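Local coordinates for designed Anbu Protein (PDB 5LOY) that is a consensus-designed ancestral beta subunit of the proteasome family that builds a helical assembly and is probably a peptide hydrolase, at residues Leu46-Ala49 with Thr54-Ala57; His205-Arg208 with Asp212-Tyr215. All blocks are in the same frame, centred on the assembly; numbering follows the deposited sequence.

Contact 1: Leu46-Ala49 with Thr54-Ala57; sequences LLTA and TTQA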
ATOM      1  N   LEU A  46     -13.762 -15.333 -12.808  1.00 36.40           N
ATOM      2  CA  LEU A  46     -13.034 -15.758 -11.608  1.00 35.33           C
ATOM      3  C   LEU A  46     -11.568 -15.295 -11.656  1.00 34.27           C
ATOM      4  O   LEU A  46     -10.862 -15.573 -12.617  1.00 35.78           O
ATOM      5  CB  LEU A  46     -13.116 -17.280 -11.487  1.00 35.91           C
ATOM      6  CG  LEU A  46     -12.371 -17.961 -10.332  1.00 35.91           C
ATOM      7  CD1 LEU A  46     -12.990 -17.602  -8.988  1.00 36.28           C
ATOM      8  CD2 LEU A  46     -12.387 -19.461 -10.511  1.00 36.43           C
ATOM      9  N   LEU A  47     -11.127 -14.568 -10.635  1.00 33.53           N
ATOM     10  CA  LEU A  47      -9.743 -14.136 -10.525  1.00 33.25           C
ATOM     11  C   LEU A  47      -9.115 -14.873  -9.348  1.00 33.41           C
ATOM     12  O   LEU A  47      -9.744 -15.000  -8.291  1.00 32.59           O
ATOM     13  CB  LEU A  47      -9.649 -12.625 -10.294  1.00 32.53           C
ATOM     14  CG  LEU A  47     -10.483 -11.705 -11.183  1.00 32.88           C
ATOM     15  CD1 LEU A  47     -10.319 -10.251 -10.755  1.00 32.09           C
ATOM     16  CD2 LEU A  47     -10.135 -11.850 -12.658  1.00 33.18           C
ATOM     17  N   THR A  48      -7.863 -15.292  -9.540  1.00 32.91           N
ATOM     18  CA  THR A  48      -7.132 -16.081  -8.569  1.00 35.30           C
ATOM     19  C   THR A  48      -5.904 -15.391  -7.934  1.00 34.75           C
ATOM     20  O   THR A  48      -5.245 -14.561  -8.555  1.00 35.20           O
ATOM     21  CB  THR A  48      -6.636 -17.385  -9.213  1.00 37.74           C
ATOM     22  OG1 THR A  48      -5.619 -17.099 -10.175  1.00 38.27           O
ATOM     23  CG2 THR A  48      -7.775 -18.090  -9.897  1.00 39.00           C
ATOM     24  N   ALA A  49      -5.586 -15.770  -6.702  1.00 33.34           N
ATOM     25  CA  ALA A  49      -4.355 -15.321  -6.047  1.00 32.41           C
ATOM     26  C   ALA A  49      -3.869 -16.345  -5.034  1.00 32.42           C
ATOM     27  O   ALA A  49      -4.659 -17.122  -4.492  1.00 34.10           O
ATOM     28  CB  ALA A  49      -4.599 -14.011  -5.351  1.00 31.97           C
ATOM     29  N   THR A  54      -2.418 -24.651  -5.559  1.00 35.54           N
ATOM     30  CA  THR A  54      -3.742 -24.626  -4.965  1.00 35.62           C
ATOM     31  C   THR A  54      -4.777 -24.025  -5.930  1.00 34.85           C
ATOM     32  O   THR A  54      -5.818 -24.623  -6.155  1.00 34.82           O
ATOM     33  CB  THR A  54      -3.721 -23.838  -3.651  1.00 35.07           C
ATOM     34  OG1 THR A  54      -2.830 -24.484  -2.756  1.00 36.09           O
ATOM     35  CG2 THR A  54      -5.104 -23.761  -3.014  1.00 34.69           C
ATOM     36  N   THR A  55      -4.487 -22.869  -6.525  1.00 34.12           N
ATOM     37  CA  THR A  55      -5.471 -22.281  -7.436  1.00 34.62           C
ATOM     38  C   THR A  55      -5.753 -23.197  -8.638  1.00 34.26           C
ATOM     39  O   THR A  55      -6.894 -23.341  -9.026  1.00 34.32           O
ATOM     40  CB  THR A  55      -5.092 -20.881  -7.923  1.00 34.00           C
ATOM     41  OG1 THR A  55      -3.894 -20.959  -8.685  1.00 35.40           O
ATOM     42  CG2 THR A  55      -4.891 -19.975  -6.748  1.00 33.64           C
ATOM     43  N   GLN A  56      -4.727 -23.817  -9.195  1.00 34.15           N
ATOM     44  CA  GLN A  56      -4.921 -24.695 -10.334  1.00 35.35           C
ATOM     45  C   GLN A  56      -5.756 -25.910  -9.953  1.00 37.45           C
ATOM     46  O   GLN A  56      -6.507 -26.406 -10.774  1.00 38.83           O
ATOM     47  CB  GLN A  56      -3.588 -25.182 -10.922  1.00 35.50           C
ATOM     48  CG  GLN A  56      -2.841 -24.142 -11.717  1.00 34.76           C
ATOM     49  CD  GLN A  56      -1.624 -24.696 -12.473  1.00 36.95           C
ATOM     50  OE1 GLN A  56      -1.071 -25.744 -12.138  1.00 38.30           O
ATOM     51  NE2 GLN A  56      -1.209 -23.977 -13.513  1.00 36.95           N
ATOM     52  N   ALA A  57      -5.605 -26.399  -8.723  1.00 37.74           N
ATOM     53  CA  ALA A  57      -6.379 -27.546  -8.269  1.00 37.86           C
ATOM     54  C   ALA A  57      -7.855 -27.176  -8.014  1.00 37.12           C
ATOM     55  O   ALA A  57      -8.749 -27.979  -8.264  1.00 36.96           O
ATOM     56  CB  ALA A  57      -5.761 -28.153  -7.039  1.00 38.05           C
TER
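Thr55 meets both Thr48 and Ala49, and its methyl does most of the touching. From the helix side, CG2 of Thr55 comes within 3.6 Å of the carbonyl oxygen Ala49 O. The same CG2 lies 4.0 Å from Thr48 CB. The two beta carbons, Thr48 CB and Thr55 CB, are also 4.0 Å apart, so the side chains meet at their branch points. These are van der Waals contacts between buried residues. Ala49 joins in through its backbone, because its own CB points away from the helix. The backbones come closest at Thr48 and Thr55, whose CA atoms are 6.5 Å apart.

Thr55 CG2 stands anti to its own carbonyl carbon, beside the backbone N. That turn sets OG1 between N and C (chi1 64°), where it hydrogen-bonds to Leu52 O one turn back in helix 52-62. The hydroxyl is thus tied to the helix itself, and the methyl is left for the strand. Strand 42-50 passes almost directly into this helix. The unit belongs to the Ntn-hydrolase fold of proteasome subunits, in which two antiparallel beta-sheets are stacked between helical layers. Here the helix returns against the end of the strand it has just left.

Further out, Asn51 OD1 accepts a hydrogen bond from Thr54 N near the start of the helix. Thr54 OG1 bonds to Phe108 O. Ala110 of strand 110-118 touches the side chains of Thr54 and Thr55, and Phe112 of the same strand touches Thr48. Backbone hydrogen bonds hold Thr48 to Lys32 on one flank of the strand and Ala49 to Ser111 on the other. The CB of Ala49 packs on Thr1, the first residue of the chain.

Contact 2: His205-Arg208 with Asp212-Tyr215; sequences HRRR and DDPY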
ATOM      1  N   HIS A 205     -16.058  -6.447 -23.770  1.00 58.93           N
ATOM      2  CA  HIS A 205     -14.672  -6.079 -23.994  1.00 57.14           C
ATOM      3  C   HIS A 205     -13.740  -6.871 -23.087  1.00 52.34           C
ATOM      4  O   HIS A 205     -13.920  -6.935 -21.865  1.00 48.76           O
ATOM      5  CB  HIS A 205     -14.411  -4.576 -23.811  1.00 61.04           C
ATOM      6  CG  HIS A 205     -15.265  -3.689 -24.674  1.00 70.08           C
ATOM      7  ND1 HIS A 205     -16.117  -2.711 -24.185  1.00 73.38           N
ATOM      8  CD2 HIS A 205     -15.354  -3.622 -26.023  1.00 72.89           C
ATOM      9  CE1 HIS A 205     -16.705  -2.100 -25.204  1.00 74.89           C
ATOM     10  NE2 HIS A 205     -16.254  -2.631 -26.327  1.00 73.41           N
ATOM     11  N   ARG A 206     -12.745  -7.493 -23.702  1.00 49.66           N
ATOM     12  CA  ARG A 206     -11.756  -8.262 -22.975  1.00 47.66           C
ATOM     13  C   ARG A 206     -10.464  -8.249 -23.768  1.00 48.01           C
ATOM     14  O   ARG A 206     -10.459  -8.583 -24.952  1.00 47.21           O
ATOM     15  CB  ARG A 206     -12.269  -9.676 -22.750  1.00 48.63           C
ATOM     16  CG  ARG A 206     -11.271 -10.811 -22.875  1.00 50.85           C
ATOM     17  CD  ARG A 206     -10.832 -11.398 -21.566  1.00 49.59           C
ATOM     18  NE  ARG A 206     -11.055 -12.847 -21.570  1.00 52.84           N
ATOM     19  CZ  ARG A 206     -10.346 -13.736 -20.872  1.00 54.63           C
ATOM     20  NH1 ARG A 206     -10.669 -15.028 -20.949  1.00 55.07           N
ATOM     21  NH2 ARG A 206      -9.328 -13.352 -20.087  1.00 56.03           N
ATOM     22  N   ARG A 207      -9.376  -7.843 -23.127  1.00 46.76           N
ATOM     23  CA  ARG A 207      -8.074  -7.950 -23.764  1.00 48.37           C
ATOM     24  C   ARG A 207      -6.900  -8.104 -22.815  1.00 45.38           C
ATOM     25  O   ARG A 207      -7.026  -7.973 -21.603  1.00 41.55           O
ATOM     26  CB  ARG A 207      -7.826  -6.782 -24.725  1.00 51.09           C
ATOM     27  CG  ARG A 207      -7.563  -5.442 -24.076  1.00 51.61           C
ATOM     28  CD  ARG A 207      -7.511  -4.366 -25.163  1.00 55.46           C
ATOM     29  NE  ARG A 207      -6.987  -3.096 -24.651  1.00 57.25           N
ATOM     30  CZ  ARG A 207      -5.722  -2.671 -24.767  1.00 55.99           C
ATOM     31  NH1 ARG A 207      -4.801  -3.403 -25.380  1.00 56.49           N
ATOM     32  NH2 ARG A 207      -5.385  -1.497 -24.250  1.00 55.27           N
ATOM     33  N   ARG A 208      -5.769  -8.420 -23.434  1.00 45.86           N
ATOM     34  CA  ARG A 208      -4.489  -8.570 -22.799  1.00 47.06           C
ATOM     35  C   ARG A 208      -3.635  -7.313 -23.102  1.00 43.42           C
ATOM     36  O   ARG A 208      -3.548  -6.855 -24.232  1.00 43.41           O
ATOM     37  CB  ARG A 208      -3.853  -9.861 -23.326  1.00 53.10           C
ATOM     38  CG  ARG A 208      -2.414 -10.127 -22.894  1.00 60.78           C
ATOM     39  CD  ARG A 208      -2.068 -11.627 -22.838  1.00 64.40           C
ATOM     40  NE  ARG A 208      -2.349 -12.202 -21.515  1.00 62.88           N
ATOM     41  CZ  ARG A 208      -1.768 -13.295 -21.025  1.00 62.91           C
ATOM     42  NH1 ARG A 208      -0.894 -13.963 -21.756  1.00 62.43           N
ATOM     43  NH2 ARG A 208      -2.076 -13.731 -19.798  1.00 65.44           N
ATOM     44  N   ASP A 212       4.270  -3.482 -24.606  1.00 54.32           N
ATOM     45  CA  ASP A 212       4.258  -2.631 -25.796  1.00 55.33           C
ATOM     46  C   ASP A 212       2.934  -1.913 -26.048  1.00 52.92           C
ATOM     47  O   ASP A 212       2.837  -1.144 -26.994  1.00 53.92           O
ATOM     48  CB  ASP A 212       4.573  -3.476 -27.030  1.00 60.79           C
ATOM     49  CG  ASP A 212       5.993  -4.044 -27.013  1.00 65.72           C
ATOM     50  OD1 ASP A 212       6.923  -3.340 -26.537  1.00 68.36           O
ATOM     51  OD2 ASP A 212       6.170  -5.192 -27.478  1.00 67.50           O
ATOM     52  N   ASP A 213       1.922  -2.125 -25.205  1.00 48.99           N
ATOM     53  CA  ASP A 213       0.602  -1.582 -25.487  1.00 47.45           C
ATOM     54  C   ASP A 213       0.613  -0.055 -25.566  1.00 47.90           C
ATOM     55  O   ASP A 213       0.914   0.601 -24.577  1.00 47.36           O
ATOM     56  CB  ASP A 213      -0.411  -2.005 -24.436  1.00 44.30           C
ATOM     57  CG  ASP A 213      -1.817  -1.614 -24.821  1.00 44.76           C
ATOM     58  OD1 ASP A 213      -2.245  -2.002 -25.921  1.00 47.10           O
ATOM     59  OD2 ASP A 213      -2.494  -0.907 -24.040  1.00 43.44           O
ATOM     60  N   PRO A 214       0.264   0.515 -26.733  1.00 49.25           N
ATOM     61  CA  PRO A 214       0.297   1.977 -26.875  1.00 48.80           C
ATOM     62  C   PRO A 214      -0.594   2.702 -25.883  1.00 46.02           C
ATOM     63  O   PRO A 214      -0.168   3.677 -25.305  1.00 45.32           O
ATOM     64  CB  PRO A 214      -0.193   2.207 -28.306  1.00 50.98           C
ATOM     65  CG  PRO A 214       0.204   0.964 -29.034  1.00 52.55           C
ATOM     66  CD  PRO A 214      -0.004  -0.146 -28.027  1.00 51.03           C
ATOM     67  N   TYR A 215      -1.811   2.226 -25.668  1.00 45.21           N
ATOM     68  CA  TYR A 215      -2.710   2.929 -24.772  1.00 43.90           C
ATOM     69  C   TYR A 215      -2.147   2.968 -23.343  1.00 44.31           C
ATOM     70  O   TYR A 215      -2.114   4.050 -22.714  1.00 43.00           O
ATOM     71  CB  TYR A 215      -4.110   2.329 -24.757  1.00 42.37           C
ATOM     72  CG  TYR A 215      -5.000   2.981 -23.712  1.00 41.65           C
ATOM     73  CD1 TYR A 215      -5.461   4.279 -23.868  1.00 42.25           C
ATOM     74  CD2 TYR A 215      -5.354   2.309 -22.565  1.00 39.71           C
ATOM     75  CE1 TYR A 215      -6.260   4.872 -22.915  1.00 41.35           C
ATOM     76  CE2 TYR A 215      -6.164   2.883 -21.607  1.00 39.30           C
ATOM     77  CZ  TYR A 215      -6.614   4.162 -21.777  1.00 40.75           C
ATOM     78  OH  TYR A 215      -7.412   4.718 -20.782  1.00 41.81           O
TER
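Arg207 reaches from the strand to Asp213 and Tyr215. Its CB points toward the helix start, and from CG to NE the chain runs extended (chi2 -173°, chi3 -168°). This carries the guanidinium out to the carboxylate. Arg207 CZ stops 3.7 Å from both Asp213 OD1 and Asp213 OD2. Arg207 NH1 then donates to Asp213 OD1 at 3.0 Å. Arg207 NH2 donates to Asp213 OD2, also at 3.0 Å. The salt bridge is end-on, with one nitrogen to each oxygen, and both bonds are nearly straight. Both oxygens lie near the guanidinium plane, but the carboxylate is turned 48° from it. OD1 is therefore met from above the carboxylate plane, and OD2 on its syn side, still somewhat out of that plane. Arg207 NH2 also lies 4.1 Å from Tyr215 CB. The Tyr215 hydroxyl bonds instead to Pro235 O of the second subunit, whose Trp239 packs on Arg207. Asp213 OD2 also accepts from Phe216 N. With an alanine in place of Arg207, the Asp213 carboxylate is likely to lose its cationic mate and keep only the tie to Phe216 N. The arginine thus grips a classic aspartate N-cap, at the head of helix 214-232.

In the fold
Contact 1 comes first along the chain and is complete before contact 2 begins. Their centres are 23 Å apart, and their nearest atoms are about 8 Å apart without touching. Each joins the end of a strand to the helix that follows it. The strands belong to different sheets: 42-50 lies inside the five-stranded antiparallel sheet, and 205-209 pairs with 191-197 in the other. Arg206 bridges the sheets by packing on Met33 and Val35 of strand 33-38, the neighbour of 42-50. Contact 1 is buried within one subunit. Contact 2 lies where the C-terminal helix 214-232 leaves the core and the second subunit packs against it.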